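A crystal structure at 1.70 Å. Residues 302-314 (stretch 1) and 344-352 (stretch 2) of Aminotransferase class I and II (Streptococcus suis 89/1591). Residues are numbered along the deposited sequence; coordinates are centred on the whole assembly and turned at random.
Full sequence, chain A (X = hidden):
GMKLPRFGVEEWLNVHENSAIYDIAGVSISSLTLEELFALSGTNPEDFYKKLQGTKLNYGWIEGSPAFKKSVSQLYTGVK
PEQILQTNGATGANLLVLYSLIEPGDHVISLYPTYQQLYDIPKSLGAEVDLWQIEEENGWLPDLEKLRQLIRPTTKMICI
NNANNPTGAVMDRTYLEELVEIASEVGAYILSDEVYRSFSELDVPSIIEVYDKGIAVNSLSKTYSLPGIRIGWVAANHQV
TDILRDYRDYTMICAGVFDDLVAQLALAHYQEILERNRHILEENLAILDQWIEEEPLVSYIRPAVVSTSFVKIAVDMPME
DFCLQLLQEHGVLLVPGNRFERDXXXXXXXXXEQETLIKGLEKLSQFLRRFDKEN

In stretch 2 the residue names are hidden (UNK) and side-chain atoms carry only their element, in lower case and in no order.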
# COMPACT_ATOMS: atom_id res chain seq x y z
N ARG A 302 -9.79 25.11 -19.96
CA ARG A 302 -9.42 23.86 -20.63
C ARG A 302 -8.14 23.27 -20.04
O ARG A 302 -7.13 23.96 -19.98
CB ARG A 302 -9.22 24.14 -22.14
CG ARG A 302 -8.96 22.93 -23.02
CD ARG A 302 -8.62 23.40 -24.41
NE ARG A 302 -8.52 22.35 -25.42
CZ ARG A 302 -7.40 21.78 -25.86
NH1 ARG A 302 -6.22 22.07 -25.36
NH2 ARG A 302 -7.47 20.87 -26.84
N PRO A 303 -8.20 21.99 -19.62
CA PRO A 303 -7.04 21.31 -19.03
C PRO A 303 -5.90 21.19 -20.04
O PRO A 303 -6.12 21.29 -21.24
CB PRO A 303 -7.59 19.96 -18.65
CG PRO A 303 -8.70 19.72 -19.62
CD PRO A 303 -9.33 21.06 -19.78
N ALA A 304 -4.69 20.95 -19.56
CA ALA A 304 -3.54 20.87 -20.44
C ALA A 304 -3.47 19.45 -21.08
O ALA A 304 -2.44 18.81 -21.00
CB ALA A 304 -2.25 21.18 -19.62
N VAL A 305 -4.54 19.04 -21.78
CA VAL A 305 -4.62 17.74 -22.46
C VAL A 305 -4.18 16.64 -21.49
O VAL A 305 -3.25 15.86 -21.74
CB VAL A 305 -3.85 17.72 -23.82
CG1 VAL A 305 -4.34 16.57 -24.71
CG2 VAL A 305 -3.98 19.07 -24.61
N VAL A 306 -4.89 16.60 -20.36
CA VAL A 306 -4.87 15.50 -19.41
C VAL A 306 -6.32 15.13 -19.10
O VAL A 306 -7.23 15.93 -19.28
CB VAL A 306 -4.06 15.85 -18.11
CG1 VAL A 306 -2.57 16.15 -18.45
CG2 VAL A 306 -4.66 17.02 -17.36
N SER A 307 -6.51 13.95 -18.55
CA SER A 307 -7.85 13.34 -18.39
C SER A 307 -8.67 13.82 -17.17
O SER A 307 -9.49 13.04 -16.64
CB SER A 307 -7.67 11.79 -18.31
OG SER A 307 -6.85 11.34 -17.21
N THR A 308 -8.44 15.05 -16.67
CA THR A 308 -9.32 15.60 -15.65
C THR A 308 -9.69 17.02 -16.06
O THR A 308 -8.94 17.71 -16.75
CB THR A 308 -8.76 15.55 -14.21
OG1 THR A 308 -9.72 16.08 -13.26
CG2 THR A 308 -7.41 16.29 -14.11
N SER A 309 -10.91 17.42 -15.73
CA SER A 309 -11.34 18.79 -15.96
C SER A 309 -12.26 19.24 -14.84
O SER A 309 -12.82 18.43 -14.08
CB SER A 309 -12.06 18.98 -17.33
OG SER A 309 -13.31 18.29 -17.35
N PHE A 310 -12.42 20.55 -14.73
CA PHE A 310 -13.14 21.15 -13.59
C PHE A 310 -14.01 22.21 -14.22
O PHE A 310 -13.52 23.27 -14.61
CB PHE A 310 -12.17 21.73 -12.58
CG PHE A 310 -12.69 21.81 -11.15
CD1 PHE A 310 -13.35 20.75 -10.57
CD2 PHE A 310 -12.49 22.96 -10.40
CE1 PHE A 310 -13.78 20.81 -9.23
CE2 PHE A 310 -12.93 23.05 -9.10
CZ PHE A 310 -13.55 21.96 -8.50
N VAL A 311 -15.30 21.91 -14.28
CA VAL A 311 -16.21 22.67 -15.10
C VAL A 311 -17.07 23.53 -14.18
O VAL A 311 -17.54 23.09 -13.12
CB VAL A 311 -17.08 21.69 -15.93
CG1 VAL A 311 -18.09 22.40 -16.74
CG2 VAL A 311 -16.19 20.83 -16.81
N LYS A 312 -17.22 24.79 -14.57
CA LYS A 312 -17.98 25.75 -13.78
C LYS A 312 -19.44 25.74 -14.22
O LYS A 312 -19.73 26.06 -15.37
CB LYS A 312 -17.40 27.15 -14.00
CG LYS A 312 -17.90 28.18 -13.00
CD LYS A 312 -17.40 29.56 -13.38
CE LYS A 312 -17.50 30.57 -12.23
NZ LYS A 312 -16.62 31.75 -12.51
N ILE A 313 -20.34 25.39 -13.30
CA ILE A 313 -21.77 25.31 -13.58
C ILE A 313 -22.47 26.56 -13.03
O ILE A 313 -22.52 26.75 -11.81
CB ILE A 313 -22.41 24.02 -12.94
CG1 ILE A 313 -21.65 22.76 -13.34
CG2 ILE A 313 -23.91 23.90 -13.31
CD1 ILE A 313 -21.62 22.46 -14.82
N ALA A 314 -22.97 27.43 -13.92
CA ALA A 314 -23.69 28.66 -13.55
C ALA A 314 -25.15 28.43 -13.11
O ALA A 314 -26.11 28.95 -13.72
CB ALA A 314 -23.64 29.69 -14.71
N UNK A 344 -19.59 25.23 -6.86
CA UNK A 344 -19.84 25.92 -8.11
C UNK A 344 -19.23 25.24 -9.32
O UNK A 344 -19.45 25.71 -10.45
N UNK A 345 -18.51 24.12 -9.08
CA UNK A 345 -17.81 23.37 -10.11
C UNK A 345 -18.05 21.88 -9.94
O UNK A 345 -18.35 21.40 -8.82
c UNK A 345 -15.44 27.21 -9.21
o UNK A 345 -14.57 29.00 -10.51
c UNK A 345 -15.83 25.02 -10.15
c UNK A 345 -15.87 25.89 -9.08
c UNK A 345 -16.29 23.60 -10.00
c UNK A 345 -14.97 27.67 -10.42
c UNK A 345 -15.33 25.49 -11.36
c UNK A 345 -14.93 26.83 -11.51
N UNK A 346 -17.80 21.12 -11.00
CA UNK A 346 -17.82 19.65 -10.93
C UNK A 346 -16.54 19.11 -11.59
O UNK A 346 -16.06 19.72 -12.53
c UNK A 346 -19.11 19.55 -13.15
c UNK A 346 -20.35 19.56 -10.97
c UNK A 346 -19.07 19.10 -11.67
N UNK A 347 -15.97 18.02 -11.06
CA UNK A 347 -14.87 17.32 -11.74
C UNK A 347 -15.49 16.33 -12.76
O UNK A 347 -16.34 15.52 -12.40
c UNK A 347 -11.83 15.42 -10.61
n UNK A 347 -12.38 14.09 -10.43
n UNK A 347 -10.70 13.40 -8.97
c UNK A 347 -13.96 16.60 -10.79
n UNK A 347 -12.40 11.95 -9.61
c UNK A 347 -11.82 13.15 -9.68
c UNK A 347 -12.68 16.20 -11.50
N UNK A 348 -15.08 16.48 -14.02
CA UNK A 348 -15.56 15.68 -15.15
C UNK A 348 -14.38 14.92 -15.80
O UNK A 348 -13.43 15.55 -16.29
c UNK A 348 -17.06 15.94 -17.23
c UNK A 348 -16.21 16.62 -16.15
c UNK A 348 -16.24 15.35 -18.38
c UNK A 348 -18.10 16.95 -17.72
N UNK A 349 -14.40 13.60 -15.79
CA UNK A 349 -13.35 12.80 -16.39
C UNK A 349 -13.80 12.38 -17.79
O UNK A 349 -14.74 11.60 -17.93
N UNK A 350 -13.13 12.89 -18.81
CA UNK A 350 -13.63 12.74 -20.17
C UNK A 350 -12.93 11.69 -21.04
O UNK A 350 -13.34 11.52 -22.20
c UNK A 350 -11.42 14.31 -22.17
c UNK A 350 -9.54 15.59 -21.34
c UNK A 350 -13.57 14.10 -20.89
c UNK A 350 -10.11 14.77 -22.31
c UNK A 350 -10.26 15.90 -20.21
c UNK A 350 -11.59 15.44 -20.07
c UNK A 350 -12.18 14.63 -21.06
N UNK A 351 -11.89 11.03 -20.53
CA UNK A 351 -11.11 10.07 -21.32
C UNK A 351 -11.61 8.64 -21.11
O UNK A 351 -10.84 7.65 -21.13
c UNK A 351 -9.63 10.21 -20.99
N UNK A 352 -12.91 8.55 -20.88
CA UNK A 352 -13.62 7.29 -20.84
C UNK A 352 -14.06 6.93 -22.27
O UNK A 352 -13.70 7.63 -23.23
s UNK A 352 -16.02 8.73 -20.48
c UNK A 352 -14.86 7.44 -19.94
O HOH W 1 -11.16 10.73 -17.70
O HOH W 2 -20.18 28.21 -10.49

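Position 344 carries no side-chain atoms, and its carbonyl opens the ladder to stretch 1, Ile313 N donating to the O of position 344 at 3.0 Å. It is a glycine, Gly344. Its phi of 93° explains the choice: at these backbone angles a CB would be jammed against the carbonyl oxygen of the preceding residue.

Position 345 has one carbon followed by a ring of six carbons that bears one oxygen. The CB of position 345 sits over one face of the Phe310 ring, 3.6 Å from the centroid, a CH-pi contact. A hydroxylated six-membered ring identifies Tyr345. The two rings are nearly parallel, with planes at 7°, but they are slid apart with centroids 5.0 Å from each other and barely overlap. Lys312 CB lies 3.5 Å from Tyr345 CE2, so the tyrosine lends the aliphatic base of the lysine an apolar surface, while its hydroxyl is hydrogen-bonded elsewhere in the structure.

Position 346 shows three carbons, one carrying the other two. They turn to the sheet face that Val311 also occupies, and one branch carbon of position 346 lies 4.1 Å from Val311 CB and 4.1 Å from Ile313 CG1. A fork directly at CB means Val346, a compact, branched filling for a buried site. Its backbone pairs fully with Val311: Val311 N to Val346 O and Val346 N to Val311 O are both 2.9 Å.

At position 347 three carbons lead to a nitrogen and then to a carbon holding two more nitrogens. The second carbon of position 347 packs 3.4 Å from Thr308 OG1. This is a guanidinium on an aliphatic stalk, Arg347. Both terminal nitrogens are hydrogen-bonded elsewhere, which suits a charged group to a buried setting.

Position 348 has four carbons, forked at the second, and the CB of position 348 lies 4.3 Å from Val311 CG2. This makes it Leu348, extending the apolar face begun by Val346. Leu348 N donates to Ser309 O at 3.0 Å; Leu348 O accepts from Ser309 OG at 2.9 Å and, weakly, from Ser309 N at 3.2 Å.

Position 349 again lacks side-chain atoms, and the CA of position 349 passes 3.9 Å from Ser307 O, a close backbone approach. It is Gly349.

At position 350 one carbon leads to a plain six-carbon ring, whose carbons come within 3.1 Å of Val306 O and 4.2 Å of Pro303 CG, filling space beside the loop; this is Phe350.

Position 351 has a single carbon, and this CB of position 351 meets Ser307 CB at 3.7 Å: Ala351, a small residue at a close approach. Water 1 accepts from Ala351 N at 2.9 Å and lies 3.0 Å from Ser307 O, in position to donate to it.

Position 352, one carbon then a sulfur, is beyond reach of stretch 1; it is Cys352.

The contact is thus an antiparallel strand pair, its backbone bonds setting the register. Phe310, Lys312, Tyr345 and Arg347 share one face; Val311 and Val346 pack on the other. Beyond the strands, Phe350 and a water between Ser307 and Ala351 continue the join along the loop.

Stretch 2, residues 344-352: GYVRLGFAC
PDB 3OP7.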